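Local coordinates for conserved protein (Methanosarcina mazei, PDB 2NR4) that binds flavin mononucleotide and forms a two-chain assembly, though its reaction, if it has one, is not known, at residues Lys74-Val80 / Ala116-Phe122; Asn157-Val163 / Leu191-Gly196. All coordinates share one frame; numbering follows the deposited sequence.

Interaction 1: residues Lys74-Val80 / Ala116-Phe122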
ATOM      1  N   LYS A  74     -16.995  -6.450 -23.454  1.00 27.34           N
ATOM      2  CA  LYS A  74     -17.705  -6.390 -22.136  1.00 28.00           C
ATOM      3  C   LYS A  74     -17.174  -7.358 -21.076  1.00 26.16           C
ATOM      4  O   LYS A  74     -17.933  -8.007 -20.302  1.00 25.28           O
ATOM      5  CB  LYS A  74     -19.226  -6.490 -22.293  1.00 28.85           C
ATOM      6  CG  LYS A  74     -19.830  -5.345 -23.125  1.00 32.12           C
ATOM      7  CD  LYS A  74     -19.873  -5.797 -24.584  1.00 38.98           C
ATOM      8  CE  LYS A  74     -20.849  -4.988 -25.412  1.00 40.76           C
ATOM      9  NZ  LYS A  74     -20.672  -5.363 -26.856  1.00 45.19           N
ATOM     10  N   CYS A  75     -15.856  -7.431 -21.020  1.00 26.58           N
ATOM     11  CA  CYS A  75     -15.167  -8.284 -20.058  1.00 26.23           C
ATOM     12  C   CYS A  75     -13.837  -7.642 -19.702  1.00 24.65           C
ATOM     13  O   CYS A  75     -13.165  -7.017 -20.558  1.00 23.15           O
ATOM     14  CB  CYS A  75     -14.918  -9.684 -20.634  1.00 26.96           C
ATOM     15  SG  CYS A  75     -14.242 -10.957 -19.531  1.00 32.08           S
ATOM     16  N   LEU A  76     -13.472  -7.786 -18.428  1.00 23.24           N
ATOM     17  CA  LEU A  76     -12.225  -7.181 -17.887  1.00 22.24           C
ATOM     18  C   LEU A  76     -11.853  -7.961 -16.649  1.00 20.56           C
ATOM     19  O   LEU A  76     -12.746  -8.395 -15.906  1.00 21.17           O
ATOM     20  CB  LEU A  76     -12.481  -5.699 -17.599  1.00 21.91           C
ATOM     21  CG  LEU A  76     -11.600  -4.813 -16.711  1.00 25.37           C
ATOM     22  CD1 LEU A  76     -11.991  -3.367 -16.987  1.00 28.23           C
ATOM     23  CD2 LEU A  76     -11.717  -5.143 -15.191  1.00 26.58           C
ATOM     24  N   ALA A  77     -10.559  -8.159 -16.398  1.00 19.66           N
ATOM     25  CA  ALA A  77     -10.139  -8.864 -15.188  1.00 19.50           C
ATOM     26  C   ALA A  77      -9.299  -7.921 -14.309  1.00 21.05           C
ATOM     27  O   ALA A  77      -8.473  -7.177 -14.820  1.00 20.04           O
ATOM     28  CB  ALA A  77      -9.306 -10.071 -15.550  1.00 20.77           C
ATOM     29  N   SER A  78      -9.559  -7.923 -13.004  1.00 20.18           N
ATOM     30  CA  SER A  78      -8.633  -7.304 -12.084  1.00 20.65           C
ATOM     31  C   SER A  78      -7.412  -8.191 -11.880  1.00 20.84           C
ATOM     32  O   SER A  78      -7.517  -9.427 -11.823  1.00 23.13           O
ATOM     33  CB  SER A  78      -9.341  -7.104 -10.722  1.00 19.82           C
ATOM     34  OG  SER A  78      -9.821  -8.340 -10.197  1.00 22.44           O
ATOM     35  N   ASN A  79      -6.256  -7.572 -11.704  1.00 19.48           N
ATOM     36  CA  ASN A  79      -5.013  -8.236 -11.295  1.00 19.12           C
ATOM     37  C   ASN A  79      -4.349  -7.448 -10.163  1.00 19.76           C
ATOM     38  O   ASN A  79      -3.917  -6.297 -10.374  1.00 18.71           O
ATOM     39  CB  ASN A  79      -4.009  -8.292 -12.445  1.00 19.50           C
ATOM     40  CG  ASN A  79      -4.565  -9.080 -13.640  1.00 19.89           C
ATOM     41  OD1 ASN A  79      -4.389 -10.297 -13.717  1.00 22.47           O
ATOM     42  ND2 ASN A  79      -5.302  -8.400 -14.519  1.00 20.86           N
ATOM     43  N   VAL A  80      -4.237  -8.085  -9.009  1.00 19.78           N
ATOM     44  CA  VAL A  80      -3.553  -7.451  -7.856  1.00 21.60           C
ATOM     45  C   VAL A  80      -2.060  -7.599  -8.038  1.00 22.34           C
ATOM     46  O   VAL A  80      -1.553  -8.720  -8.211  1.00 24.13           O
ATOM     47  CB  VAL A  80      -4.000  -8.037  -6.474  1.00 21.67           C
ATOM     48  CG1 VAL A  80      -3.119  -7.438  -5.351  1.00 20.77           C
ATOM     49  CG2 VAL A  80      -5.502  -7.771  -6.236  1.00 22.95           C
ATOM     50  N   ALA A 116       0.154 -11.778 -11.498  1.00 26.27           N
ATOM     51  CA  ALA A 116      -0.903 -11.366 -10.562  1.00 25.83           C
ATOM     52  C   ALA A 116      -0.864 -12.141  -9.240  1.00 25.94           C
ATOM     53  O   ALA A 116      -0.661 -13.362  -9.203  1.00 25.36           O
ATOM     54  CB  ALA A 116      -2.271 -11.508 -11.196  1.00 25.76           C
ATOM     55  N   ILE A 117      -1.065 -11.424  -8.141  1.00 25.69           N
ATOM     56  CA  ILE A 117      -1.239 -12.073  -6.854  1.00 26.34           C
ATOM     57  C   ILE A 117      -2.586 -12.800  -6.813  1.00 25.53           C
ATOM     58  O   ILE A 117      -2.674 -13.955  -6.409  1.00 28.04           O
ATOM     59  CB  ILE A 117      -1.160 -11.016  -5.710  1.00 26.04           C
ATOM     60  CG1 ILE A 117       0.159 -10.192  -5.785  1.00 28.67           C
ATOM     61  CG2 ILE A 117      -1.381 -11.676  -4.368  1.00 29.12           C
ATOM     62  CD1 ILE A 117       1.389 -10.972  -5.534  1.00 30.85           C
ATOM     63  N   ALA A 118      -3.637 -12.087  -7.204  1.00 24.67           N
ATOM     64  CA  ALA A 118      -4.989 -12.596  -7.291  1.00 22.94           C
ATOM     65  C   ALA A 118      -5.688 -11.932  -8.484  1.00 23.51           C
ATOM     66  O   ALA A 118      -5.461 -10.721  -8.771  1.00 22.74           O
ATOM     67  CB  ALA A 118      -5.747 -12.283  -5.981  1.00 23.30           C
ATOM     68  N   TRP A 119      -6.552 -12.687  -9.172  1.00 22.54           N
ATOM     69  CA  TRP A 119      -7.284 -12.143 -10.344  1.00 22.80           C
ATOM     70  C   TRP A 119      -8.767 -12.442 -10.235  1.00 22.03           C
ATOM     71  O   TRP A 119      -9.167 -13.448  -9.593  1.00 23.33           O
ATOM     72  CB  TRP A 119      -6.672 -12.650 -11.686  1.00 22.85           C
ATOM     73  CG  TRP A 119      -6.583 -14.142 -11.771  1.00 24.01           C
ATOM     74  CD1 TRP A 119      -5.483 -14.918 -11.488  1.00 24.90           C
ATOM     75  CD2 TRP A 119      -7.646 -15.053 -12.112  1.00 23.50           C
ATOM     76  NE1 TRP A 119      -5.806 -16.273 -11.655  1.00 25.43           N
ATOM     77  CE2 TRP A 119      -7.118 -16.372 -12.036  1.00 25.36           C
ATOM     78  CE3 TRP A 119      -8.985 -14.882 -12.503  1.00 26.63           C
ATOM     79  CZ2 TRP A 119      -7.895 -17.511 -12.320  1.00 25.67           C
ATOM     80  CZ3 TRP A 119      -9.752 -16.009 -12.777  1.00 26.05           C
ATOM     81  CH2 TRP A 119      -9.203 -17.310 -12.662  1.00 26.42           C
ATOM     82  N   VAL A 120      -9.585 -11.570 -10.811  1.00 20.89           N
ATOM     83  CA  VAL A 120     -11.026 -11.819 -10.933  1.00 21.47           C
ATOM     84  C   VAL A 120     -11.405 -11.452 -12.353  1.00 22.21           C
ATOM     85  O   VAL A 120     -11.125 -10.331 -12.804  1.00 21.23           O
ATOM     86  CB  VAL A 120     -11.880 -10.968  -9.945  1.00 21.09           C
ATOM     87  CG1 VAL A 120     -13.388 -11.331 -10.072  1.00 24.36           C
ATOM     88  CG2 VAL A 120     -11.386 -11.154  -8.481  1.00 22.59           C
ATOM     89  N   VAL A 121     -12.033 -12.379 -13.068  1.00 22.73           N
ATOM     90  CA  VAL A 121     -12.602 -12.047 -14.365  1.00 23.40           C
ATOM     91  C   VAL A 121     -14.036 -11.528 -14.172  1.00 23.15           C
ATOM     92  O   VAL A 121     -14.889 -12.207 -13.578  1.00 25.08           O
ATOM     93  CB  VAL A 121     -12.577 -13.282 -15.355  1.00 22.42           C
ATOM     94  CG1 VAL A 121     -13.136 -12.838 -16.704  1.00 24.26           C
ATOM     95  CG2 VAL A 121     -11.170 -13.808 -15.490  1.00 25.31           C
ATOM     96  N   PHE A 122     -14.316 -10.349 -14.710  1.00 21.70           N
ATOM     97  CA  PHE A 122     -15.665  -9.758 -14.601  1.00 23.51           C
ATOM     98  C   PHE A 122     -16.326  -9.575 -15.962  1.00 23.65           C
ATOM     99  O   PHE A 122     -15.667  -9.134 -16.909  1.00 24.73           O
ATOM    100  CB  PHE A 122     -15.593  -8.354 -14.017  1.00 22.84           C
ATOM    101  CG  PHE A 122     -15.055  -8.273 -12.604  1.00 22.11           C
ATOM    102  CD1 PHE A 122     -15.907  -8.461 -11.502  1.00 23.61           C
ATOM    103  CD2 PHE A 122     -13.729  -7.888 -12.384  1.00 22.33           C
ATOM    104  CE1 PHE A 122     -15.417  -8.291 -10.182  1.00 22.68           C
ATOM    105  CE2 PHE A 122     -13.233  -7.758 -11.094  1.00 21.50           C
ATOM    106  CZ  PHE A 122     -14.098  -7.955  -9.986  1.00 23.63           C
TER
HETATM  107  O   HOH W   1      -8.035  -9.223  -8.347  1.00 26.77           O
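Ser78 sets OG between its own backbone N and carbonyl carbon (chi1 58°), which turns the hydroxyl to Val120. Phe122 keeps CG beside its backbone N, and its ring edge lies along Leu76 O and Ser78 CB. These residues join strands 75-79 and 118-122, antiparallel neighbours in the six-stranded barrel of the FMN-binding domain. Leu76 with Phe122 and Ser78 with Val120 are hydrogen-bonded pairs. Ala77 with Val121 and Asn79 with Trp119 are non-hydrogen-bonded pairs. Phe122 N reaches Leu76 O at 2.8 Å. Two more backbone bonds follow: Val80 N meets Ala118 O at 2.9 Å in an almost straight bond (176°), and Ile117 N meets Val80 O at 2.7 Å. Val120 CG1 sits over one face of the Phe122 ring, toward its rim. On the sheet face of Ala77 and Asn79, the Asn79 amide and Trp119 ring planes lie 42° apart. Asn79 OD1 touches Ala116 CB at 3.5 Å, but the amide is held by backbone groups of Ile34 and Leu113. Val80 and Ala118 also pack on the second subunit. One water accepts from Ser78 OG at 2.7 Å and donates to Ala118 O at 3.0 Å.

Interaction 2: residues Asn157-Val163 / Leu191-Gly196; sequences NRGFNAV and LASKCG
Asn157 and Arg158 reach across to helix 191-195 with differently turned groups. The contact joins the N-terminal end of helix 158-176 to the C-terminal end of helix 179-195, antiparallel neighbours; the axes of the two short segments approach to 7.5 Å, with their directions 159° apart. Asn157 is the N-cap. Its CG lies anti to the backbone N (chi1 -179°), and OD1 accepts from Phe160 N at 2.9 Å and weakly from Gly159 N. The amide's ND2 donates to Cys195 O at 3.2 Å, from above that carbonyl's plane. Arg158 bends at chi3 (77°), and Leu191 CD2 lies over one face of its guanidinium, 3.8 Å from NH2. That NH2 also forms a salt bridge with Glu165 of the second subunit. Between these side chains Gly159 CA is 3.9 Å from Ala192 CA, and a side chain on Gly159 would run into Cys195 and Gly196. Ala162 CB meets Leu191 CB at 3.9 Å. With an alanine at Asn157 the amide is gone, and the first turn would probably fray while the two helix ends lose their direct tie. One amide thus serves both helix ends, while the arginine lays its guanidinium face against a leucine methyl and pairs NH2 with a carboxylate of the second subunit.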
ATOM      1  N   ASN A 157       4.585   1.047   2.362  1.00 21.12           N
ATOM      2  CA  ASN A 157       5.874   1.594   1.954  1.00 20.00           C
ATOM      3  C   ASN A 157       5.599   2.880   1.171  1.00 20.20           C
ATOM      4  O   ASN A 157       4.931   2.858   0.109  1.00 19.21           O
ATOM      5  CB  ASN A 157       6.627   0.537   1.143  1.00 20.82           C
ATOM      6  CG  ASN A 157       8.000   1.016   0.696  1.00 22.69           C
ATOM      7  OD1 ASN A 157       8.121   1.957  -0.099  1.00 22.57           O
ATOM      8  ND2 ASN A 157       9.038   0.372   1.198  1.00 23.38           N
ATOM      9  N   ARG A 158       6.078   4.000   1.708  1.00 18.53           N
ATOM     10  CA  ARG A 158       5.811   5.294   1.119  1.00 19.08           C
ATOM     11  C   ARG A 158       6.505   5.456  -0.243  1.00 18.60           C
ATOM     12  O   ARG A 158       6.098   6.307  -1.006  1.00 19.45           O
ATOM     13  CB  ARG A 158       6.253   6.411   2.047  1.00 18.20           C
ATOM     14  CG  ARG A 158       5.433   6.477   3.372  1.00 19.81           C
ATOM     15  CD  ARG A 158       6.119   7.472   4.259  1.00 21.98           C
ATOM     16  NE  ARG A 158       5.829   8.824   3.837  1.00 23.03           N
ATOM     17  CZ  ARG A 158       6.646   9.850   4.051  1.00 26.14           C
ATOM     18  NH1 ARG A 158       7.815   9.667   4.682  1.00 25.10           N
ATOM     19  NH2 ARG A 158       6.285  11.047   3.656  1.00 23.77           N
ATOM     20  N   GLY A 159       7.559   4.676  -0.484  1.00 19.16           N
ATOM     21  CA  GLY A 159       8.274   4.654  -1.775  1.00 19.99           C
ATOM     22  C   GLY A 159       7.409   4.035  -2.859  1.00 20.60           C
ATOM     23  O   GLY A 159       7.255   4.604  -3.964  1.00 21.92           O
ATOM     24  N   PHE A 160       6.813   2.887  -2.550  1.00 21.00           N
ATOM     25  CA  PHE A 160       5.851   2.271  -3.469  1.00 20.68           C
ATOM     26  C   PHE A 160       4.680   3.218  -3.719  1.00 19.67           C
ATOM     27  O   PHE A 160       4.279   3.466  -4.860  1.00 18.73           O
ATOM     28  CB  PHE A 160       5.346   0.935  -2.922  1.00 21.04           C
ATOM     29  CG  PHE A 160       4.316   0.294  -3.808  1.00 22.54           C
ATOM     30  CD1 PHE A 160       4.724  -0.531  -4.856  1.00 24.75           C
ATOM     31  CD2 PHE A 160       2.938   0.581  -3.661  1.00 22.39           C
ATOM     32  CE1 PHE A 160       3.805  -1.101  -5.726  1.00 26.43           C
ATOM     33  CE2 PHE A 160       1.983  -0.000  -4.545  1.00 24.35           C
ATOM     34  CZ  PHE A 160       2.431  -0.848  -5.597  1.00 24.91           C
ATOM     35  N   ASN A 161       4.161   3.809  -2.635  1.00 19.52           N
ATOM     36  CA  ASN A 161       3.046   4.737  -2.758  1.00 19.41           C
ATOM     37  C   ASN A 161       3.410   5.946  -3.620  1.00 19.91           C
ATOM     38  O   ASN A 161       2.583   6.454  -4.372  1.00 19.39           O
ATOM     39  CB  ASN A 161       2.601   5.185  -1.359  1.00 19.62           C
ATOM     40  CG  ASN A 161       2.096   4.035  -0.509  1.00 19.01           C
ATOM     41  OD1 ASN A 161       1.911   2.901  -0.966  1.00 17.37           O
ATOM     42  ND2 ASN A 161       1.878   4.325   0.783  1.00 17.71           N
ATOM     43  N   ALA A 162       4.666   6.395  -3.519  1.00 19.24           N
ATOM     44  CA  ALA A 162       5.156   7.529  -4.312  1.00 20.11           C
ATOM     45  C   ALA A 162       5.231   7.210  -5.785  1.00 20.70           C
ATOM     46  O   ALA A 162       4.943   8.089  -6.643  1.00 20.87           O
ATOM     47  CB  ALA A 162       6.494   7.978  -3.820  1.00 20.63           C
ATOM     48  N   VAL A 163       5.577   5.969  -6.091  1.00 19.50           N
ATOM     49  CA  VAL A 163       5.579   5.492  -7.488  1.00 21.13           C
ATOM     50  C   VAL A 163       4.168   5.540  -8.073  1.00 20.81           C
ATOM     51  O   VAL A 163       3.993   6.035  -9.183  1.00 20.67           O
ATOM     52  CB  VAL A 163       6.130   4.042  -7.628  1.00 21.17           C
ATOM     53  CG1 VAL A 163       5.896   3.499  -9.095  1.00 22.20           C
ATOM     54  CG2 VAL A 163       7.628   4.026  -7.282  1.00 22.68           C
ATOM     55  N   LEU A 191      10.918  10.550  -2.496  1.00 29.17           N
ATOM     56  CA  LEU A 191      10.423   9.552  -1.552  1.00 28.21           C
ATOM     57  C   LEU A 191      10.701   8.135  -1.984  1.00 28.01           C
ATOM     58  O   LEU A 191      10.930   7.241  -1.152  1.00 27.81           O
ATOM     59  CB  LEU A 191       8.918   9.732  -1.326  1.00 30.11           C
ATOM     60  CG  LEU A 191       8.468  10.875  -0.412  1.00 31.48           C
ATOM     61  CD1 LEU A 191       6.952  10.868  -0.406  1.00 36.14           C
ATOM     62  CD2 LEU A 191       9.023  10.677   1.025  1.00 33.74           C
ATOM     63  N   ALA A 192      10.666   7.896  -3.292  1.00 26.51           N
ATOM     64  CA  ALA A 192      10.942   6.574  -3.784  1.00 26.98           C
ATOM     65  C   ALA A 192      12.391   6.198  -3.482  1.00 27.68           C
ATOM     66  O   ALA A 192      12.693   5.043  -3.172  1.00 27.27           O
ATOM     67  CB  ALA A 192      10.692   6.523  -5.314  1.00 27.11           C
ATOM     68  N   SER A 193      13.273   7.188  -3.633  1.00 28.16           N
ATOM     69  CA  SER A 193      14.682   7.009  -3.345  1.00 30.60           C
ATOM     70  C   SER A 193      14.962   6.777  -1.857  1.00 30.01           C
ATOM     71  O   SER A 193      15.841   5.977  -1.522  1.00 30.48           O
ATOM     72  CB  SER A 193      15.486   8.216  -3.799  1.00 30.65           C
ATOM     73  OG  SER A 193      16.847   7.793  -3.857  1.00 35.56           O
ATOM     74  N   LYS A 194      14.253   7.509  -0.988  1.00 28.49           N
ATOM     75  CA  LYS A 194      14.455   7.397   0.458  1.00 28.73           C
ATOM     76  C   LYS A 194      13.805   6.151   0.998  1.00 28.06           C
ATOM     77  O   LYS A 194      14.425   5.405   1.765  1.00 27.59           O
ATOM     78  CB  LYS A 194      13.915   8.623   1.191  1.00 30.18           C
ATOM     79  CG  LYS A 194      14.576   9.904   0.754  1.00 34.87           C
ATOM     80  CD  LYS A 194      13.959  11.130   1.441  1.00 43.47           C
ATOM     81  CE  LYS A 194      14.989  12.272   1.537  1.00 48.14           C
ATOM     82  NZ  LYS A 194      16.215  11.794   2.276  1.00 49.25           N
ATOM     83  N   CYS A 195      12.563   5.906   0.582  1.00 25.78           N
ATOM     84  CA  CYS A 195      11.728   4.846   1.210  1.00 25.21           C
ATOM     85  C   CYS A 195      11.624   3.563   0.413  1.00 24.82           C
ATOM     86  O   CYS A 195      11.363   2.493   0.968  1.00 24.41           O
ATOM     87  CB  CYS A 195      10.300   5.382   1.532  1.00 23.97           C
ATOM     88  SG  CYS A 195      10.259   6.892   2.554  1.00 29.78           S
ATOM     89  N   GLY A 196      11.823   3.632  -0.912  1.00 23.76           N
ATOM     90  CA  GLY A 196      11.632   2.421  -1.708  1.00 24.69           C
ATOM     91  C   GLY A 196      12.838   1.519  -1.649  1.00 25.07           C
ATOM     92  O   GLY A 196      13.876   1.917  -1.123  1.00 26.30           O
TER

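Interaction 1 belongs to the barrel and interaction 2 to the helical part that follows it in the chain. Their centres are 26 Å apart, on opposite sides of the chain's centre. Their nearest atoms are about 8 Å apart, so they do not touch. Both lie near the bound FMN without touching it: the side chains of Leu76 and Val163 are each about 8 Å from it. Leu76 is also about 4 Å, side chain to side chain, from Thr66, an FMN-binding residue. The side chain of Val163 is about 8 Å from that of Thr91, also an FMN-binding residue. Leu76 is thus close behind an FMN-binding residue, whereas interaction 2 lies further back. Both contacts also meet the second subunit.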